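Local coordinates for O-methyltransferase (Saccharopolyspora spinosa, PDB 4CE0) that methylates the 4'-hydroxyl of the rhamnose of spinosyn, taking the methyl group from S-adenosyl-L-methionine, probably with the help of bound magnesium, at the interface of chains A and B. Coordinates in Å, arbitrary orientation; residue numbers count along the deposited sequence, not the author numbering. Chains: chain A/B, O-methyltransferase.

The interface of chains A and B. Residues chain A 11, 15, 20-21; chain B 15, 18, 52, 153.
Helix 6-16 of chain A and the loop after it, carrying A:Ile20 and A:Tyr21, meet the end of helix 6-16 of chain B and the loops that hold B:Asn18, B:His52 and B:Tyr153. A:Tyr21 reaches into chain B with its ring between B:His52 and B:Asn18. Its phenol OH gives a hydrogen bond to the backbone carbonyl B:Val15 O at 2.7 Å, entering at 137° to the C=O bond and tilted 25° from the carbonyl plane. The same oxygen accepts a longer, bent bond from the backbone amide B:His52 N at 3.2 Å; the carbonyl near the end of helix 6-16 and the amide of a loop together grip one phenol oxygen. An edge of the phenol ring stands over the imidazole of B:His52, with A:Tyr21 CE1 3.4 Å from B:His52 CE1 and above the centre of that ring. The opposite edge runs past the B:Asn18 amide, with B:Asn18 OD1 3.7 Å from A:Tyr21 CE2. B:His52 is itself held from within its chain: its ND1 shares a hydrogen bond of 2.8 Å with the phenol B:Tyr153 OH, which ties imidazole and phenol together edge to edge. A:Ile20 crosses B:Tyr153 at about a right angle. Its CG2, anti to the backbone N (chi1 -53° for CG1), lies 3.6 Å from B:Tyr153 CZ and also caps a face of its neighbour A:Tyr21, while CD1 follows the B:Tyr153 ring toward A:Leu11. The two copies of Val15 meet tip to tip, A:Val15 CG2 to B:Val15 CG2 at 3.7 Å, as expected near a two-fold axis, and B:Val15 CG1 turns instead toward A:Ile20. The patch recurs with the chains exchanged. The structure alone does not show whether this pairing forms in solution. It lies on the N-terminal flank of each methyltransferase fold, where the two copies of the deposited assembly abut, with their central beta-sheets farther from the contact.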
ATOM      1  N   LEU A  11      -5.216   0.692   3.273  1.00 19.16           N
ATOM      2  CA  LEU A  11      -3.780   0.632   2.987  1.00 16.54           C
ATOM      3  C   LEU A  11      -3.315   1.777   2.066  1.00 17.66           C
ATOM      4  O   LEU A  11      -2.250   2.393   2.293  1.00 17.58           O
ATOM      5  CB  LEU A  11      -3.377  -0.728   2.432  1.00 16.18           C
ATOM      6  CG  LEU A  11      -1.924  -0.869   1.972  1.00 18.70           C
ATOM      7  CD1 LEU A  11      -0.936  -0.663   3.081  1.00 23.26           C
ATOM      8  CD2 LEU A  11      -1.760  -2.281   1.293  1.00 17.22           C
ATOM      9  N   VAL A  15      -0.252   4.433   2.371  1.00 16.23           N
ATOM     10  CA  VAL A  15       0.800   4.498   1.360  1.00 23.05           C
ATOM     11  C   VAL A  15       0.964   5.902   0.739  1.00 21.97           C
ATOM     12  O   VAL A  15       2.071   6.400   0.629  1.00 22.28           O
ATOM     13  CB  VAL A  15       0.556   3.464   0.252  1.00 22.43           C
ATOM     14  CG1 VAL A  15       1.710   3.471  -0.732  1.00 25.71           C
ATOM     15  CG2 VAL A  15       0.353   2.078   0.895  1.00 29.42           C
ATOM     16  N   ILE A  20       3.888   4.354   5.869  1.00 22.90           N
ATOM     17  CA  ILE A  20       4.556   3.052   5.908  1.00 22.42           C
ATOM     18  C   ILE A  20       6.070   3.203   6.082  1.00 34.50           C
ATOM     19  O   ILE A  20       6.660   2.493   6.890  1.00 32.21           O
ATOM     20  CB  ILE A  20       4.320   2.205   4.638  1.00 16.23           C
ATOM     21  CG1 ILE A  20       2.839   2.063   4.311  1.00 18.27           C
ATOM     22  CG2 ILE A  20       4.896   0.829   4.802  1.00 20.68           C
ATOM     23  CD1 ILE A  20       2.006   1.388   5.383  1.00 15.06           C
ATOM     24  N   TYR A  21       6.707   4.085   5.306  1.00 22.01           N
ATOM     25  CA  TYR A  21       8.179   4.154   5.306  1.00 31.56           C
ATOM     26  C   TYR A  21       8.757   5.475   5.833  1.00 41.24           C
ATOM     27  O   TYR A  21       8.105   6.203   6.584  1.00 45.97           O
ATOM     28  CB  TYR A  21       8.729   3.868   3.910  1.00 27.42           C
ATOM     29  CG  TYR A  21       8.575   2.409   3.479  1.00 33.48           C
ATOM     30  CD1 TYR A  21       9.226   1.391   4.163  1.00 38.27           C
ATOM     31  CD2 TYR A  21       7.783   2.063   2.394  1.00 32.45           C
ATOM     32  CE1 TYR A  21       9.093   0.063   3.782  1.00 33.51           C
ATOM     33  CE2 TYR A  21       7.644   0.755   2.008  1.00 25.35           C
ATOM     34  CZ  TYR A  21       8.301  -0.250   2.714  1.00 25.94           C
ATOM     35  OH  TYR A  21       8.170  -1.569   2.338  1.00 24.92           O
TER
ATOM     36  N   VAL B  15       3.928  -2.433  -1.996  1.00 16.23           N
ATOM     37  CA  VAL B  15       4.383  -1.678  -0.832  1.00 23.05           C
ATOM     38  C   VAL B  15       5.542  -2.362  -0.076  1.00 21.97           C
ATOM     39  O   VAL B  15       6.528  -1.722   0.247  1.00 22.28           O
ATOM     40  CB  VAL B  15       3.219  -1.410   0.133  1.00 22.43           C
ATOM     41  CG1 VAL B  15       3.685  -0.536   1.282  1.00 25.71           C
ATOM     42  CG2 VAL B  15       2.057  -0.767  -0.650  1.00 29.42           C
ATOM     43  N   ASN B  18       8.647  -1.983  -1.672  1.00 27.97           N
ATOM     44  CA  ASN B  18       8.848  -0.562  -1.949  1.00 24.46           C
ATOM     45  C   ASN B  18       8.985  -0.198  -3.420  1.00 27.49           C
ATOM     46  O   ASN B  18       9.860   0.579  -3.792  1.00 24.94           O
ATOM     47  CB  ASN B  18      10.045  -0.046  -1.182  1.00 28.46           C
ATOM     48  CG  ASN B  18      10.076   1.493  -1.096  1.00 39.74           C
ATOM     49  OD1 ASN B  18       9.039   2.164  -1.114  1.00 39.48           O
ATOM     50  ND2 ASN B  18      11.274   2.041  -1.011  1.00 31.64           N
ATOM     51  N   HIS B  52      10.452  -3.606   3.392  1.00 24.15           N
ATOM     52  CA  HIS B  52      10.274  -4.487   4.544  1.00 19.90           C
ATOM     53  C   HIS B  52      10.530  -5.949   4.230  1.00 18.02           C
ATOM     54  O   HIS B  52      10.627  -6.791   5.136  1.00 18.42           O
ATOM     55  CB  HIS B  52       8.889  -4.303   5.135  1.00 19.88           C
ATOM     56  CG  HIS B  52       8.724  -3.002   5.855  1.00 20.42           C
ATOM     57  ND1 HIS B  52       7.526  -2.312   5.899  1.00 26.80           N
ATOM     58  CD2 HIS B  52       9.614  -2.239   6.534  1.00 24.80           C
ATOM     59  CE1 HIS B  52       7.683  -1.204   6.596  1.00 24.07           C
ATOM     60  NE2 HIS B  52       8.952  -1.129   6.982  1.00 22.95           N
ATOM     61  N   TYR B 153       1.159  -1.514   9.228  1.00 25.34           N
ATOM     62  CA  TYR B 153       0.163  -2.065   8.304  1.00 15.88           C
ATOM     63  C   TYR B 153      -1.147  -2.341   9.030  1.00 23.90           C
ATOM     64  O   TYR B 153      -2.103  -2.856   8.434  1.00 23.56           O
ATOM     65  CB  TYR B 153       0.697  -3.331   7.604  1.00 17.12           C
ATOM     66  CG  TYR B 153       1.905  -3.091   6.706  1.00 19.02           C
ATOM     67  CD1 TYR B 153       1.754  -2.756   5.369  1.00 20.61           C
ATOM     68  CD2 TYR B 153       3.201  -3.208   7.202  1.00 15.63           C
ATOM     69  CE1 TYR B 153       2.860  -2.538   4.554  1.00 19.74           C
ATOM     70  CE2 TYR B 153       4.308  -2.979   6.412  1.00 24.82           C
ATOM     71  CZ  TYR B 153       4.135  -2.639   5.083  1.00 26.60           C
ATOM     72  OH  TYR B 153       5.245  -2.447   4.279  1.00 17.74           O
TER